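Local coordinates for hypothetical protein (Giardia lamblia, PDB 3I3F) that is of unknown function but belongs to the YjgF-like endoribonuclease L-PSP family, forms a trimer and binds pentanoic acid in pockets that subunits share, at residues A[34-45]-A[129-140]; A[57-65]-A[100-109]. One frame throughout, in Å; residues are numbered along the deposited sequence. Where two conformers were deposited one is given.

Contact 1 of 2, residues A[34-45]-A[129-140]; sequences VVNGMVYLGGSV and LLVEVVNVVAAQ. With LEA (pentanoic acid), chain F.
Strands 38-41 and 131-139 run antiparallel in the middle of the YjgF-type sheet, and M38 to Y40 pair with V137 to A139. V39 and A138 are hydrogen-bonded both ways, V39 N to A138 O at 2.7 Å and almost straight. At the turn end, Q140 N meets G37 O from above its carbonyl plane (2.9 Å). The side chain of Q140 packs CG on V39 CG2 and crosses that of V34 at about a right angle, its NE2 3.5 Å from V34 CG1 and bonded to A75 O. M38 bends at chi2 and chi3 (-63° and -66°), which lays CE against V137 CG1 at 3.6 Å. That same CG1 sits over one face of the Y40 ring, near its rim. Beyond L41 the strands part and waters step in, one bridging L41 O and N135 N. Pairing resumes where S44 and V133 exchange two bonds, S44 N to V133 O at 2.9 Å. E132, extended alongside V45, brings OE2 to 3.7 Å from C5 of the pentanoic acid, and G43 O also touches C5. Both set oxygen against carbon, implying van der Waals contact with the aliphatic chain; Q126 of this chain and R118 of a second subunit hydrogen-bond to the ligand.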
loop_
_atom_site.group_PDB
_atom_site.type_symbol
_atom_site.label_atom_id
_atom_site.label_comp_id
_atom_site.label_asym_id
_atom_site.label_seq_id
_atom_site.Cartn_x
_atom_site.Cartn_y
_atom_site.Cartn_z
ATOM N N VAL A 34 -2.565 8.260 14.255
ATOM C CA VAL A 34 -1.233 8.559 14.773
ATOM C C VAL A 34 -0.781 7.434 15.698
ATOM O O VAL A 34 -1.528 7.011 16.580
ATOM C CB VAL A 34 -1.206 9.895 15.544
ATOM C CG1 VAL A 34 0.194 10.178 16.079
ATOM C CG2 VAL A 34 -1.686 11.036 14.657
ATOM N N VAL A 35 0.439 6.950 15.481
ATOM C CA VAL A 35 1.015 5.882 16.298
ATOM C C VAL A 35 2.534 6.040 16.365
ATOM O O VAL A 35 3.202 6.087 15.333
ATOM C CB VAL A 35 0.651 4.479 15.739
ATOM C CG1 VAL A 35 1.031 4.360 14.267
ATOM C CG2 VAL A 35 1.313 3.379 16.561
ATOM N N ASN A 36 3.064 6.142 17.583
ATOM C CA ASN A 36 4.512 6.202 17.813
ATOM C C ASN A 36 5.231 7.260 16.967
ATOM O O ASN A 36 6.269 6.984 16.367
ATOM C CB ASN A 36 5.143 4.823 17.569
ATOM C CG ASN A 36 4.461 3.716 18.352
ATOM O OD1 ASN A 36 3.952 3.937 19.451
ATOM N ND2 ASN A 36 4.449 2.514 17.787
ATOM N N GLY A 37 4.668 8.463 16.914
ATOM C CA GLY A 37 5.279 9.565 16.170
ATOM C C GLY A 37 5.147 9.485 14.656
ATOM O O GLY A 37 5.813 10.231 13.939
ATOM N N MET A 38 4.290 8.589 14.168
ATOM C CA MET A 38 4.027 8.452 12.738
ATOM C C MET A 38 2.552 8.706 12.458
ATOM O O MET A 38 1.687 8.324 13.250
ATOM C CB MET A 38 4.411 7.055 12.250
ATOM C CG MET A 38 5.890 6.715 12.406
ATOM S SD MET A 38 6.990 7.761 11.427
ATOM C CE MET A 38 6.521 7.300 9.764
ATOM N N VAL A 39 2.277 9.349 11.326
ATOM C CA VAL A 39 0.915 9.660 10.908
ATOM C C VAL A 39 0.565 8.858 9.658
ATOM O O VAL A 39 1.357 8.794 8.715
ATOM C CB VAL A 39 0.755 11.161 10.599
ATOM C CG1 VAL A 39 -0.706 11.498 10.303
ATOM C CG2 VAL A 39 1.278 12.005 11.757
ATOM N N TYR A 40 -0.612 8.236 9.677
ATOM C CA TYR A 40 -1.161 7.515 8.531
ATOM C C TYR A 40 -2.461 8.196 8.129
ATOM O O TYR A 40 -3.203 8.664 8.989
ATOM C CB TYR A 40 -1.455 6.058 8.901
ATOM C CG TYR A 40 -0.221 5.237 9.194
ATOM C CD1 TYR A 40 0.276 4.340 8.257
ATOM C CD2 TYR A 40 0.451 5.363 10.407
ATOM C CE1 TYR A 40 1.411 3.586 8.518
ATOM C CE2 TYR A 40 1.591 4.615 10.677
ATOM C CZ TYR A 40 2.063 3.728 9.726
ATOM O OH TYR A 40 3.189 2.976 9.975
ATOM N N LEU A 41 -2.738 8.254 6.829
ATOM C CA LEU A 41 -3.995 8.823 6.342
ATOM C C LEU A 41 -4.831 7.787 5.604
ATOM O O LEU A 41 -4.299 6.925 4.901
ATOM C CB LEU A 41 -3.740 9.997 5.395
ATOM C CG LEU A 41 -2.925 11.186 5.902
ATOM C CD1 LEU A 41 -2.912 12.277 4.844
ATOM C CD2 LEU A 41 -3.477 11.733 7.207
ATOM N N GLY A 42 -6.149 7.892 5.751
ATOM C CA GLY A 42 -7.068 7.168 4.884
ATOM C C GLY A 42 -7.016 7.757 3.488
ATOM O O GLY A 42 -6.408 8.812 3.270
ATOM N N GLY A 43 -7.648 7.081 2.536
ATOM C CA GLY A 43 -7.646 7.535 1.149
ATOM C C GLY A 43 -8.117 8.971 1.022
ATOM O O GLY A 43 -9.094 9.367 1.664
ATOM N N SER A 44 -7.398 9.753 0.219
ATOM C CA SER A 44 -7.737 11.153 -0.023
ATOM C C SER A 44 -8.170 11.338 -1.470
ATOM O O SER A 44 -7.552 10.789 -2.385
ATOM C CB SER A 44 -6.540 12.052 0.280
ATOM O OG SER A 44 -6.184 11.973 1.649
ATOM N N VAL A 45 -9.230 12.115 -1.665
ATOM C CA VAL A 45 -9.802 12.353 -2.982
ATOM C C VAL A 45 -10.186 13.822 -3.113
ATOM O O VAL A 45 -10.141 14.572 -2.132
ATOM C CB VAL A 45 -11.030 11.446 -3.218
ATOM C CG1 VAL A 45 -10.609 9.976 -3.221
ATOM C CG2 VAL A 45 -12.100 11.703 -2.162
ATOM N N LEU A 129 -14.415 9.622 -9.413
ATOM C CA LEU A 129 -13.050 9.886 -8.963
ATOM C C LEU A 129 -12.048 9.686 -10.096
ATOM O O LEU A 129 -12.034 8.636 -10.741
ATOM C CB LEU A 129 -12.681 8.968 -7.793
ATOM C CG LEU A 129 -13.557 9.050 -6.542
ATOM C CD1 LEU A 129 -13.058 8.070 -5.488
ATOM C CD2 LEU A 129 -13.585 10.463 -5.988
ATOM N N LEU A 130 -11.217 10.701 -10.330
ATOM C CA LEU A 130 -10.176 10.645 -11.360
ATOM C C LEU A 130 -8.802 10.342 -10.768
ATOM O O LEU A 130 -7.908 9.873 -11.473
ATOM C CB LEU A 130 -10.123 11.969 -12.125
ATOM C CG LEU A 130 -11.430 12.383 -12.808
ATOM C CD1 LEU A 130 -11.303 13.778 -13.400
ATOM C CD2 LEU A 130 -11.827 11.378 -13.879
ATOM N N VAL A 131 -8.641 10.626 -9.476
ATOM C CA VAL A 131 -7.391 10.397 -8.768
ATOM C C VAL A 131 -7.688 10.090 -7.304
ATOM O O VAL A 131 -8.664 10.590 -6.735
ATOM C CB VAL A 131 -6.451 11.631 -8.864
ATOM C CG1 VAL A 131 -7.151 12.887 -8.354
ATOM C CG2 VAL A 131 -5.153 11.389 -8.101
ATOM N N GLU A 132 -6.855 9.248 -6.709
ATOM C CA GLU A 132 -6.935 8.964 -5.285
ATOM C C GLU A 132 -5.528 8.736 -4.759
ATOM O O GLU A 132 -4.741 8.018 -5.376
ATOM C CB GLU A 132 -7.806 7.737 -5.022
ATOM C CG GLU A 132 -8.020 7.452 -3.540
ATOM C CD GLU A 132 -9.070 6.396 -3.267
ATOM O OE1 GLU A 132 -9.764 5.963 -4.214
ATOM O OE2 GLU A 132 -9.204 6.003 -2.087
ATOM N N VAL A 133 -5.212 9.365 -3.634
ATOM C CA VAL A 133 -3.903 9.221 -3.009
ATOM C C VAL A 133 -4.080 8.453 -1.706
ATOM O O VAL A 133 -4.868 8.850 -0.843
ATOM C CB VAL A 133 -3.240 10.587 -2.765
ATOM C CG1 VAL A 133 -1.913 10.420 -2.039
ATOM C CG2 VAL A 133 -3.037 11.309 -4.090
ATOM N N VAL A 134 -3.355 7.344 -1.581
ATOM C CA VAL A 134 -3.536 6.414 -0.473
ATOM C C VAL A 134 -2.199 6.073 0.171
ATOM O O VAL A 134 -1.138 6.395 -0.367
ATOM C CB VAL A 134 -4.235 5.113 -0.941
ATOM C CG1 VAL A 134 -5.540 5.432 -1.668
ATOM C CG2 VAL A 134 -3.318 4.289 -1.834
ATOM N N ASN A 135 -2.263 5.430 1.333
ATOM C CA ASN A 135 -1.070 5.003 2.065
ATOM C C ASN A 135 -0.069 6.134 2.312
ATOM O O ASN A 135 1.144 5.926 2.250
ATOM C CB ASN A 135 -0.397 3.824 1.351
ATOM C CG ASN A 135 -1.260 2.580 1.350
ATOM O OD1 ASN A 135 -1.933 2.284 2.335
ATOM N ND2 ASN A 135 -1.249 1.847 0.245
ATOM N N VAL A 136 -0.581 7.329 2.600
ATOM C CA VAL A 136 0.277 8.431 3.010
ATOM C C VAL A 136 0.802 8.112 4.400
ATOM O O VAL A 136 0.019 7.892 5.327
ATOM C CB VAL A 136 -0.468 9.778 3.036
ATOM C CG1 VAL A 136 0.406 10.864 3.659
ATOM C CG2 VAL A 136 -0.889 10.172 1.631
ATOM N N VAL A 137 2.124 8.057 4.520
ATOM C CA VAL A 137 2.806 7.818 5.785
ATOM C C VAL A 137 3.757 8.987 6.013
ATOM O O VAL A 137 4.552 9.327 5.134
ATOM C CB VAL A 137 3.601 6.496 5.750
ATOM C CG1 VAL A 137 4.279 6.234 7.095
ATOM C CG2 VAL A 137 2.683 5.335 5.375
ATOM N N ALA A 138 3.663 9.608 7.186
ATOM C CA ALA A 138 4.451 10.797 7.501
ATOM C C ALA A 138 4.948 10.761 8.939
ATOM O O ALA A 138 4.334 10.138 9.801
ATOM C CB ALA A 138 3.617 12.048 7.272
ATOM N N ALA A 139 6.070 11.430 9.182
ATOM C CA ALA A 139 6.600 11.597 10.532
ATOM C C ALA A 139 5.958 12.813 11.189
ATOM O O ALA A 139 5.614 13.783 10.514
ATOM C CB ALA A 139 8.112 11.763 10.487
ATOM N N GLN A 140 5.791 12.759 12.506
ATOM C CA GLN A 140 5.359 13.931 13.265
ATOM C C GLN A 140 6.542 14.865 13.507
ATOM O O GLN A 140 7.702 14.446 13.448
ATOM C CB GLN A 140 4.736 13.525 14.602
ATOM C CG GLN A 140 3.301 13.045 14.494
ATOM C CD GLN A 140 2.631 12.910 15.848
ATOM O OE1 GLN A 140 3.177 12.293 16.763
ATOM N NE2 GLN A 140 1.442 13.482 15.981
HETATM C C2 LEA F . -12.870 3.824 0.843
HETATM O O2 LEA F . -11.926 3.259 1.439
HETATM C C3 LEA F . -12.808 5.304 0.538
HETATM C C4 LEA F . -11.447 5.907 0.887
HETATM C C5 LEA F . -11.354 7.405 0.599
HETATM C C6 LEA F . -12.466 7.933 -0.284
HETATM O O1 LEA F . -13.894 3.208 0.483
HETATM O O HOH W 1 2.746 10.116 18.419
HETATM O O HOH W 2 -4.807 5.132 2.654
HETATM O O HOH W 3 -3.368 8.037 2.463
HETATM O O HOH W 4 -1.912 5.327 5.399
HETATM O O HOH W 5 -4.045 9.156 1.906
HETATM O O HOH W 6 -4.185 10.249 1.457
#

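Contact 2 of 2, residues A[57-65]-A[100-109]; sequences LEEQTRQTF and RFNELYREVF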
loop_
_atom_site.group_PDB
_atom_site.type_symbol
_atom_site.label_atom_id
_atom_site.label_comp_id
_atom_site.label_asym_id
_atom_site.label_seq_id
_atom_site.Cartn_x
_atom_site.Cartn_y
_atom_site.Cartn_z
ATOM N N LEU A 57 -9.558 16.552 -13.662
ATOM C CA LEU A 57 -8.355 16.005 -13.042
ATOM C C LEU A 57 -7.603 17.052 -12.224
ATOM O O LEU A 57 -7.196 16.786 -11.097
ATOM C CB LEU A 57 -7.436 15.414 -14.122
ATOM C CG LEU A 57 -6.105 14.765 -13.714
ATOM C CD1 LEU A 57 -5.017 15.816 -13.485
ATOM C CD2 LEU A 57 -6.266 13.862 -12.494
ATOM N N GLU A 58 -7.431 18.243 -12.787
ATOM C CA GLU A 58 -6.641 19.283 -12.135
ATOM C C GLU A 58 -7.228 19.711 -10.787
ATOM O O GLU A 58 -6.523 19.722 -9.778
ATOM C CB GLU A 58 -6.470 20.493 -13.058
ATOM C CG GLU A 58 -5.735 21.657 -12.410
ATOM C CD GLU A 58 -5.100 22.607 -13.410
ATOM O OE1 GLU A 58 -5.210 22.386 -14.635
ATOM O OE2 GLU A 58 -4.474 23.588 -12.957
ATOM N N GLU A 59 -8.513 20.054 -10.770
ATOM C CA GLU A 59 -9.153 20.518 -9.539
ATOM C C GLU A 59 -9.291 19.405 -8.496
ATOM O O GLU A 59 -9.158 19.663 -7.300
ATOM C CB GLU A 59 -10.509 21.165 -9.839
ATOM C CG GLU A 59 -10.412 22.429 -10.699
ATOM C CD GLU A 59 -9.546 23.517 -10.077
ATOM O OE1 GLU A 59 -9.591 23.693 -8.842
ATOM O OE2 GLU A 59 -8.818 24.200 -10.830
ATOM N N GLN A 60 -9.541 18.175 -8.938
ATOM C CA GLN A 60 -9.540 17.038 -8.011
ATOM C C GLN A 60 -8.156 16.822 -7.405
ATOM O O GLN A 60 -8.040 16.527 -6.217
ATOM C CB GLN A 60 -10.023 15.753 -8.688
ATOM C CG GLN A 60 -11.526 15.712 -8.909
ATOM C CD GLN A 60 -12.029 14.354 -9.373
ATOM O OE1 GLN A 60 -11.414 13.320 -9.105
ATOM N NE2 GLN A 60 -13.163 14.352 -10.064
ATOM N N THR A 61 -7.113 16.981 -8.217
ATOM C CA THR A 61 -5.740 16.817 -7.746
ATOM C C THR A 61 -5.377 17.877 -6.709
ATOM O O THR A 61 -4.833 17.550 -5.654
ATOM C CB THR A 61 -4.735 16.854 -8.915
ATOM O OG1 THR A 61 -5.009 15.766 -9.806
ATOM C CG2 THR A 61 -3.302 16.741 -8.409
ATOM N N ARG A 62 -5.692 19.138 -6.994
ATOM C CA ARG A 62 -5.400 20.227 -6.062
ATOM C C ARG A 62 -6.146 20.039 -4.739
ATOM O O ARG A 62 -5.581 20.236 -3.666
ATOM C CB ARG A 62 -5.752 21.583 -6.682
ATOM C CG ARG A 62 -4.845 21.991 -7.834
ATOM C CD ARG A 62 -5.238 23.345 -8.405
ATOM N NE ARG A 62 -4.388 23.744 -9.525
ATOM C CZ ARG A 62 -3.193 24.312 -9.392
ATOM N NH1 ARG A 62 -2.701 24.549 -8.184
ATOM N NH2 ARG A 62 -2.487 24.646 -10.466
ATOM N N GLN A 63 -7.417 19.651 -4.823
ATOM C CA GLN A 63 -8.227 19.425 -3.627
ATOM C C GLN A 63 -7.706 18.239 -2.807
ATOM O O GLN A 63 -7.690 18.296 -1.578
ATOM C CB GLN A 63 -9.698 19.213 -3.999
ATOM C CG GLN A 63 -10.637 19.085 -2.803
ATOM C CD GLN A 63 -10.727 20.366 -1.998
ATOM O OE1 GLN A 63 -11.122 21.408 -2.521
ATOM N NE2 GLN A 63 -10.364 20.297 -0.723
ATOM N N THR A 64 -7.280 17.178 -3.490
ATOM C CA THR A 64 -6.735 15.998 -2.819
ATOM C C THR A 64 -5.518 16.347 -1.966
ATOM O O THR A 64 -5.438 15.952 -0.804
ATOM C CB THR A 64 -6.357 14.897 -3.831
ATOM O OG1 THR A 64 -7.537 14.439 -4.498
ATOM C CG2 THR A 64 -5.691 13.716 -3.131
ATOM N N PHE A 65 -4.578 17.097 -2.534
ATOM C CA PHE A 65 -3.371 17.445 -1.793
ATOM C C PHE A 65 -3.603 18.532 -0.746
ATOM O O PHE A 65 -2.898 18.575 0.257
ATOM C CB PHE A 65 -2.220 17.782 -2.743
ATOM C CG PHE A 65 -1.614 16.563 -3.375
ATOM C CD1 PHE A 65 -0.845 15.691 -2.614
ATOM C CD2 PHE A 65 -1.846 16.257 -4.707
ATOM C CE1 PHE A 65 -0.298 14.550 -3.175
ATOM C CE2 PHE A 65 -1.298 15.115 -5.277
ATOM C CZ PHE A 65 -0.528 14.259 -4.506
ATOM N N ARG A 100 -0.688 15.902 -16.661
ATOM C CA ARG A 100 -1.087 17.079 -15.891
ATOM C C ARG A 100 -1.034 16.792 -14.391
ATOM O O ARG A 100 -0.610 17.642 -13.606
ATOM C CB ARG A 100 -2.485 17.573 -16.299
ATOM C CG ARG A 100 -2.934 18.865 -15.599
ATOM C CD ARG A 100 -1.869 19.948 -15.685
ATOM N NE ARG A 100 -2.295 21.231 -15.132
ATOM C CZ ARG A 100 -1.462 22.210 -14.783
ATOM N NH1 ARG A 100 -0.146 22.065 -14.917
ATOM N NH2 ARG A 100 -1.942 23.347 -14.290
ATOM N N PHE A 101 -1.442 15.589 -13.995
ATOM C CA PHE A 101 -1.331 15.196 -12.596
ATOM C C PHE A 101 0.103 15.344 -12.093
ATOM O O PHE A 101 0.329 15.899 -11.018
ATOM C CB PHE A 101 -1.805 13.761 -12.359
ATOM C CG PHE A 101 -1.476 13.258 -10.986
ATOM C CD1 PHE A 101 -2.306 13.547 -9.915
ATOM C CD2 PHE A 101 -0.306 12.549 -10.752
ATOM C CE1 PHE A 101 -1.989 13.110 -8.637
ATOM C CE2 PHE A 101 0.017 12.115 -9.479
ATOM C CZ PHE A 101 -0.823 12.393 -8.423
ATOM N N ASN A 102 1.064 14.842 -12.863
ATOM C CA ASN A 102 2.467 14.907 -12.447
ATOM C C ASN A 102 3.020 16.333 -12.416
ATOM O O ASN A 102 3.830 16.664 -11.552
ATOM C CB ASN A 102 3.338 13.995 -13.314
ATOM C CG ASN A 102 3.121 12.528 -13.001
ATOM O OD1 ASN A 102 3.036 12.138 -11.834
ATOM N ND2 ASN A 102 3.027 11.706 -14.040
ATOM N N GLU A 103 2.566 17.176 -13.338
ATOM C CA GLU A 103 2.927 18.593 -13.309
ATOM C C GLU A 103 2.450 19.234 -12.007
ATOM O O GLU A 103 3.205 19.951 -11.348
ATOM C CB GLU A 103 2.323 19.336 -14.502
ATOM C CG GLU A 103 2.889 18.898 -15.845
ATOM C CD GLU A 103 2.165 19.498 -17.040
ATOM O OE1 GLU A 103 1.096 20.121 -16.866
ATOM O OE2 GLU A 103 2.670 19.330 -18.170
ATOM N N LEU A 104 1.199 18.961 -11.638
ATOM C CA LEU A 104 0.624 19.479 -10.395
ATOM C C LEU A 104 1.306 18.875 -9.167
ATOM O O LEU A 104 1.538 19.565 -8.174
ATOM C CB LEU A 104 -0.880 19.202 -10.344
ATOM C CG LEU A 104 -1.709 19.938 -11.398
ATOM C CD1 LEU A 104 -3.077 19.297 -11.545
ATOM C CD2 LEU A 104 -1.830 21.414 -11.044
ATOM N N TYR A 105 1.632 17.586 -9.247
ATOM C CA TYR A 105 2.338 16.893 -8.171
ATOM C C TYR A 105 3.660 17.585 -7.843
ATOM O O TYR A 105 4.006 17.760 -6.674
ATOM C CB TYR A 105 2.601 15.440 -8.572
ATOM C CG TYR A 105 3.177 14.592 -7.466
ATOM C CD1 TYR A 105 2.345 13.962 -6.548
ATOM C CD2 TYR A 105 4.551 14.411 -7.342
ATOM C CE1 TYR A 105 2.864 13.176 -5.530
ATOM C CE2 TYR A 105 5.079 13.627 -6.328
ATOM C CZ TYR A 105 4.228 13.011 -5.424
ATOM O OH TYR A 105 4.736 12.227 -4.412
ATOM N N ARG A 106 4.388 17.990 -8.883
ATOM C CA ARG A 106 5.666 18.672 -8.704
ATOM C C ARG A 106 5.520 20.090 -8.142
ATOM O O ARG A 106 6.485 20.646 -7.629
ATOM C CB ARG A 106 6.456 18.692 -10.016
ATOM C CG ARG A 106 7.003 17.328 -10.418
ATOM C CD ARG A 106 7.951 17.436 -11.601
ATOM N NE ARG A 106 7.271 17.902 -12.810
ATOM C CZ ARG A 106 6.692 17.121 -13.724
ATOM N NH1 ARG A 106 6.690 15.797 -13.599
ATOM N NH2 ARG A 106 6.104 17.674 -14.777
ATOM N N GLU A 107 4.328 20.676 -8.250
ATOM C CA GLU A 107 4.040 21.960 -7.599
ATOM C C GLU A 107 3.774 21.789 -6.102
ATOM O O GLU A 107 3.942 22.731 -5.330
ATOM C CB GLU A 107 2.846 22.654 -8.258
ATOM C CG GLU A 107 3.100 23.094 -9.688
ATOM C CD GLU A 107 1.890 23.754 -10.335
ATOM O OE1 GLU A 107 0.829 23.855 -9.682
ATOM O OE2 GLU A 107 2.006 24.179 -11.504
ATOM N N VAL A 108 3.346 20.596 -5.696
ATOM C CA VAL A 108 3.129 20.294 -4.282
ATOM C C VAL A 108 4.450 19.913 -3.622
ATOM O O VAL A 108 4.775 20.401 -2.538
ATOM C CB VAL A 108 2.109 19.152 -4.103
ATOM C CG1 VAL A 108 1.969 18.782 -2.630
ATOM C CG2 VAL A 108 0.762 19.555 -4.687
ATOM N N PHE A 109 5.200 19.040 -4.288
ATOM C CA PHE A 109 6.526 18.622 -3.838
ATOM C C PHE A 109 7.547 19.247 -4.791
ATOM O O PHE A 109 7.941 18.639 -5.788
ATOM C CB PHE A 109 6.604 17.093 -3.807
ATOM C CG PHE A 109 5.529 16.460 -2.962
ATOM C CD1 PHE A 109 5.671 16.385 -1.583
ATOM C CD2 PHE A 109 4.366 15.970 -3.540
ATOM C CE1 PHE A 109 4.679 15.819 -0.796
ATOM C CE2 PHE A 109 3.366 15.399 -2.757
ATOM C CZ PHE A 109 3.526 15.326 -1.382
#
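F65 packs against Y105 and F109, the three rings forming an aromatic cluster between helices 57-65 and 100-108, which cross at -30° with their axes 9.7 Å apart on one side of the YjgF-like alpha/beta fold. F65 CZ lies 3.5 Å from Y105 CD1, at the edge of the tyrosine ring, and F109 turns an edge toward the F65 face in an offset edge-to-face pair, planes 85° apart. V108 CG2 rests against CB and CG of F65. One turn back, T61 sets OG1 at the edge of the F101 ring, while that hydroxyl donates to L57 O. L104 CD1 packs on E58 CA and CG, and L104 CD2 lies against one face of the R62 guanidinium, toward its rim, and against one face of the R100 guanidinium, over its centre. R100 grips E58 side-on, NE to OE1 at 3.2 Å and NH2 to OE2 at 2.9 Å, both meeting the carboxylate from above its plane. The remaining nitrogen of R100, NH1, bonds to E103 OE1, which helps fix the rotation of the guanidinium. Behind this layer strand 131-139 packs against the helices: V131 touches T61 and F101, and V133 touches T64 and F65. R62 adds weak bonds to E58 OE2, and alternating charges probably offset the closeness of the two arginines: R62 NH2 also forms a salt bridge with E107 OE1, 3.5 Å away.

Overall arrangement
Contact 2 is nested in the chain segment that contact 1 closes: strand 38-41 leads into helix 56-74, and strand 131-139 returns only after helix 95-108. Their centres are 16 Å apart, yet the two meet directly. Q60 OE1 of helix 56-74 probably accepts a hydrogen bond from L130 N at 2.9 Å, and T64 CG2 packs on S44 O at 3.5 Å, which joins helix 56-74 to both segments of contact 1. Contact 1 supplies G43 and E132 to one pentanoic acid pocket, whereas the side chain of Y105 in contact 2 lies about 7 Å from a bound pentanoic acid. Both contacts also touch the third subunit of the trimer.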